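PDB 6IUH: ARF GTPase-activating protein GIT1 from Rattus norvegicus, which binds another protein through its C-terminal helical domain and probably stimulates GTP hydrolysis by ARF proteins. Local coordinates for residues A[75-86]-A[107-118]. Sequence-based numbering, arbitrary orientation.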
loop_
_atom_site.group_PDB
_atom_site.type_symbol
_atom_site.label_atom_id
_atom_site.label_comp_id
_atom_site.label_asym_id
_atom_site.label_seq_id
_atom_site.Cartn_x
_atom_site.Cartn_y
_atom_site.Cartn_z
ATOM N N LEU A 75 -7.024 5.109 6.051
ATOM C CA LEU A 75 -6.978 4.514 4.720
ATOM C C LEU A 75 -5.853 3.491 4.611
ATOM O O LEU A 75 -6.044 2.394 4.083
ATOM C CB LEU A 75 -6.802 5.600 3.662
ATOM C CG LEU A 75 -6.764 5.126 2.212
ATOM C CD1 LEU A 75 -8.046 4.395 1.860
ATOM C CD2 LEU A 75 -6.548 6.320 1.289
ATOM N N LEU A 76 -4.679 3.866 5.111
ATOM C CA LEU A 76 -3.513 2.991 5.132
ATOM C C LEU A 76 -3.799 1.670 5.844
ATOM O O LEU A 76 -3.563 0.594 5.295
ATOM C CB LEU A 76 -2.341 3.695 5.815
ATOM C CG LEU A 76 -1.002 2.962 5.788
ATOM C CD1 LEU A 76 -0.382 3.050 4.403
ATOM C CD2 LEU A 76 -0.052 3.509 6.849
ATOM N N ASN A 77 -4.306 1.761 7.068
ATOM C CA ASN A 77 -4.572 0.574 7.879
ATOM C C ASN A 77 -5.689 -0.297 7.314
ATOM O O ASN A 77 -5.571 -1.523 7.278
ATOM C CB ASN A 77 -4.911 0.983 9.314
ATOM C CG ASN A 77 -3.715 1.548 10.059
ATOM O OD1 ASN A 77 -2.585 1.096 9.872
ATOM N ND2 ASN A 77 -3.959 2.537 10.911
ATOM N N ALA A 78 -6.771 0.334 6.871
ATOM C CA ALA A 78 -7.914 -0.403 6.336
ATOM C C ALA A 78 -7.566 -1.127 5.041
ATOM O O ALA A 78 -8.056 -2.227 4.792
ATOM C CB ALA A 78 -9.092 0.529 6.113
ATOM N N SER A 79 -6.726 -0.511 4.217
ATOM C CA SER A 79 -6.364 -1.094 2.929
ATOM C C SER A 79 -5.396 -2.259 3.098
ATOM O O SER A 79 -5.426 -3.223 2.327
ATOM C CB SER A 79 -5.760 -0.028 2.018
ATOM O OG SER A 79 -6.663 1.049 1.851
ATOM N N ALA A 80 -4.539 -2.170 4.111
ATOM C CA ALA A 80 -3.595 -3.244 4.403
ATOM C C ALA A 80 -4.341 -4.470 4.909
ATOM O O ALA A 80 -4.014 -5.602 4.550
ATOM C CB ALA A 80 -2.563 -2.790 5.422
ATOM N N TYR A 81 -5.344 -4.228 5.747
ATOM C CA TYR A 81 -6.186 -5.288 6.290
ATOM C C TYR A 81 -7.017 -5.930 5.185
ATOM O O TYR A 81 -7.134 -7.156 5.113
ATOM C CB TYR A 81 -7.094 -4.730 7.384
ATOM C CG TYR A 81 -7.975 -5.758 8.056
ATOM C CD1 TYR A 81 -7.520 -6.485 9.147
ATOM C CD2 TYR A 81 -9.270 -5.984 7.611
ATOM C CE1 TYR A 81 -8.328 -7.421 9.769
ATOM C CE2 TYR A 81 -10.084 -6.916 8.225
ATOM C CZ TYR A 81 -9.608 -7.630 9.302
ATOM O OH TYR A 81 -10.420 -8.556 9.914
ATOM N N ARG A 82 -7.597 -5.090 4.332
ATOM C CA ARG A 82 -8.363 -5.555 3.183
ATOM C C ARG A 82 -7.505 -6.419 2.256
ATOM O O ARG A 82 -7.965 -7.446 1.747
ATOM C CB ARG A 82 -8.938 -4.360 2.420
ATOM C CG ARG A 82 -9.840 -4.719 1.254
ATOM C CD ARG A 82 -10.132 -3.493 0.399
ATOM N NE ARG A 82 -10.633 -3.858 -0.923
ATOM C CZ ARG A 82 -10.635 -3.040 -1.971
ATOM N NH1 ARG A 82 -10.158 -1.809 -1.853
ATOM N NH2 ARG A 82 -11.109 -3.456 -3.139
ATOM N N LEU A 83 -6.260 -6.000 2.039
ATOM C CA LEU A 83 -5.317 -6.768 1.229
ATOM C C LEU A 83 -5.058 -8.141 1.833
ATOM O O LEU A 83 -5.091 -9.157 1.136
ATOM C CB LEU A 83 -3.995 -6.013 1.082
ATOM C CG LEU A 83 -2.884 -6.739 0.319
ATOM C CD1 LEU A 83 -3.293 -6.957 -1.125
ATOM C CD2 LEU A 83 -1.577 -5.961 0.396
ATOM N N GLN A 84 -4.787 -8.159 3.132
ATOM C CA GLN A 84 -4.534 -9.400 3.853
ATOM C C GLN A 84 -5.713 -10.353 3.705
ATOM O O GLN A 84 -5.530 -11.562 3.546
ATOM C CB GLN A 84 -4.263 -9.104 5.329
ATOM C CG GLN A 84 -3.583 -10.227 6.088
ATOM C CD GLN A 84 -3.257 -9.834 7.515
ATOM O OE1 GLN A 84 -4.097 -9.277 8.222
ATOM N NE2 GLN A 84 -2.031 -10.112 7.941
ATOM N N SER A 85 -6.921 -9.800 3.753
ATOM C CA SER A 85 -8.137 -10.590 3.596
ATOM C C SER A 85 -8.215 -11.220 2.211
ATOM O O SER A 85 -8.599 -12.378 2.063
ATOM C CB SER A 85 -9.376 -9.726 3.838
ATOM O OG SER A 85 -9.419 -9.255 5.175
ATOM N N GLU A 86 -7.850 -10.444 1.200
ATOM C CA GLU A 86 -7.940 -10.898 -0.180
ATOM C C GLU A 86 -6.915 -11.980 -0.505
ATOM O O GLU A 86 -7.222 -12.942 -1.205
ATOM C CB GLU A 86 -7.772 -9.711 -1.131
ATOM C CG GLU A 86 -8.966 -8.775 -1.149
ATOM C CD GLU A 86 -10.177 -9.398 -1.819
ATOM O OE1 GLU A 86 -9.992 -10.311 -2.652
ATOM O OE2 GLU A 86 -11.313 -8.977 -1.512
ATOM N N GLN A 107 -8.672 -7.169 -7.114
ATOM C CA GLN A 107 -8.905 -6.726 -5.745
ATOM C C GLN A 107 -7.592 -6.437 -5.024
ATOM O O GLN A 107 -7.482 -5.458 -4.285
ATOM C CB GLN A 107 -9.717 -7.769 -4.981
ATOM C CG GLN A 107 -11.154 -7.899 -5.465
ATOM C CD GLN A 107 -11.926 -6.599 -5.337
ATOM O OE1 GLN A 107 -11.908 -5.954 -4.289
ATOM N NE2 GLN A 107 -12.604 -6.205 -6.410
ATOM N N VAL A 108 -6.596 -7.285 -5.254
ATOM C CA VAL A 108 -5.290 -7.125 -4.625
ATOM C C VAL A 108 -4.622 -5.808 -5.042
ATOM O O VAL A 108 -4.119 -5.066 -4.197
ATOM C CB VAL A 108 -4.371 -8.320 -4.960
ATOM C CG1 VAL A 108 -2.921 -8.000 -4.643
ATOM C CG2 VAL A 108 -4.830 -9.560 -4.202
ATOM N N ILE A 109 -4.636 -5.506 -6.337
ATOM C CA ILE A 109 -4.022 -4.274 -6.828
ATOM C C ILE A 109 -4.785 -3.031 -6.346
ATOM O O ILE A 109 -4.177 -1.995 -6.072
ATOM C CB ILE A 109 -3.922 -4.271 -8.373
ATOM C CG1 ILE A 109 -3.037 -5.429 -8.843
ATOM C CG2 ILE A 109 -3.351 -2.951 -8.878
ATOM C CD1 ILE A 109 -2.970 -5.580 -10.344
ATOM N N GLN A 110 -6.107 -3.135 -6.223
ATOM C CA GLN A 110 -6.903 -2.038 -5.660
ATOM C C GLN A 110 -6.436 -1.694 -4.242
ATOM O O GLN A 110 -6.265 -0.522 -3.897
ATOM C CB GLN A 110 -8.392 -2.391 -5.633
ATOM C CG GLN A 110 -9.051 -2.532 -6.995
ATOM C CD GLN A 110 -10.550 -2.725 -6.881
ATOM O OE1 GLN A 110 -11.148 -2.413 -5.852
ATOM N NE2 GLN A 110 -11.168 -3.240 -7.939
ATOM N N CYS A 111 -6.233 -2.726 -3.430
ATOM C CA CYS A 111 -5.746 -2.550 -2.066
ATOM C C CYS A 111 -4.388 -1.865 -2.022
ATOM O O CYS A 111 -4.181 -0.932 -1.245
ATOM C CB CYS A 111 -5.663 -3.899 -1.356
ATOM S SG CYS A 111 -7.257 -4.679 -1.106
ATOM N N ALA A 112 -3.465 -2.334 -2.857
ATOM C CA ALA A 112 -2.120 -1.774 -2.913
ATOM C C ALA A 112 -2.149 -0.320 -3.365
ATOM O O ALA A 112 -1.374 0.509 -2.877
ATOM C CB ALA A 112 -1.243 -2.600 -3.842
ATOM N N TYR A 113 -3.037 -0.018 -4.307
ATOM C CA TYR A 113 -3.213 1.347 -4.796
ATOM C C TYR A 113 -3.540 2.303 -3.654
ATOM O O TYR A 113 -2.950 3.378 -3.539
ATOM C CB TYR A 113 -4.320 1.402 -5.850
ATOM C CG TYR A 113 -4.619 2.798 -6.361
ATOM C CD1 TYR A 113 -3.933 3.321 -7.451
ATOM C CD2 TYR A 113 -5.591 3.591 -5.758
ATOM C CE1 TYR A 113 -4.205 4.591 -7.924
ATOM C CE2 TYR A 113 -5.867 4.859 -6.224
ATOM C CZ TYR A 113 -5.172 5.355 -7.305
ATOM O OH TYR A 113 -5.450 6.618 -7.769
ATOM N N ASP A 114 -4.497 1.908 -2.821
ATOM C CA ASP A 114 -4.931 2.746 -1.710
ATOM C C ASP A 114 -3.887 2.810 -0.598
ATOM O O ASP A 114 -3.792 3.820 0.103
ATOM C CB ASP A 114 -6.271 2.251 -1.158
ATOM C CG ASP A 114 -7.452 2.743 -1.979
ATOM O OD1 ASP A 114 -7.277 3.717 -2.742
ATOM O OD2 ASP A 114 -8.553 2.168 -1.860
ATOM N N ILE A 115 -3.108 1.745 -0.436
ATOM C CA ILE A 115 -2.015 1.755 0.534
ATOM C C ILE A 115 -0.971 2.782 0.106
ATOM O O ILE A 115 -0.534 3.612 0.902
ATOM C CB ILE A 115 -1.346 0.376 0.680
ATOM C CG1 ILE A 115 -2.323 -0.635 1.273
ATOM C CG2 ILE A 115 -0.121 0.473 1.577
ATOM C CD1 ILE A 115 -1.784 -2.046 1.321
ATOM N N ALA A 116 -0.584 2.723 -1.164
ATOM C CA ALA A 116 0.352 3.688 -1.730
ATOM C C ALA A 116 -0.207 5.108 -1.666
ATOM O O ALA A 116 0.520 6.055 -1.364
ATOM C CB ALA A 116 0.688 3.316 -3.163
ATOM N N LYS A 117 -1.499 5.246 -1.956
ATOM C CA LYS A 117 -2.172 6.544 -1.901
ATOM C C LYS A 117 -2.063 7.164 -0.515
ATOM O O LYS A 117 -1.681 8.328 -0.370
ATOM C CB LYS A 117 -3.644 6.398 -2.290
ATOM C CG LYS A 117 -4.388 7.714 -2.478
ATOM C CD LYS A 117 -5.835 7.452 -2.876
ATOM C CE LYS A 117 -6.565 8.724 -3.262
ATOM N NZ LYS A 117 -7.953 8.426 -3.707
ATOM N N ALA A 118 -2.398 6.374 0.500
ATOM C CA ALA A 118 -2.319 6.817 1.886
ATOM C C ALA A 118 -0.881 7.135 2.287
ATOM O O ALA A 118 -0.623 8.124 2.975
ATOM C CB ALA A 118 -2.906 5.757 2.813
HETATM O O HOH W 1 -8.894 0.349 0.133
HETATM O O HOH W 2 -9.731 0.415 -3.740
HETATM O O HOH W 3 -11.780 -6.493 -1.568
#
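Arg-82 NH2 donates to two amide oxygens at once, Gln-107 OE1 at 2.9 Å and Gln-110 OE1 at 2.9 Å, both bonds fairly straight. Both acceptors lie in the guanidinium plane, whereas the Gln-110 amide is turned 70° against it and that of Gln-107 somewhat less, and NH2 stands above the Gln-110 carbonyl plane. An extended chain, with CG anti to the backbone N (chi1 -176°), carries the group across segment 107-118, and Arg-82 CD rests on Cys-111 SG at 3.5 Å. Water continues the network: one molecule joins Arg-82 NE to Glu-86 OE2 and Gln-107 OE1, and two others connect Arg-82 NH1 with Asp-114 OD2, which at 4.3 Å from that nitrogen is beyond a salt bridge. Asp-114 OD1 bonds a polar side chain on the chain of another protein. An alanine here removes the donor shared by Gln-107 and Gln-110, so that their amides would probably be free to turn and Cys-111 SG would lose its cover.

Deeper in, Ile-115 is a knob among Leu-76, Ser-79, Ala-80 and Leu-83; its CG1 meets Ser-79 CB at 3.6 Å. Leu-83 CD1 reaches Val-108 CG1 (3.7 Å), and Leu-76 CB packs on Ala-118 CB. Val-53 of helix 42-57 and Ile-27 of helix 13-35 also touch Ile-115, placing this face in the core of a four-helix bundle. The axes of segments 75-86 and 107-118 approach to 8.2 Å and run nearly antiparallel, at 158°. The contact thus grades from an apolar seam inside to a hydrated polar margin, where the arginine's charge is probably balanced by Asp-114 and Glu-86 through water.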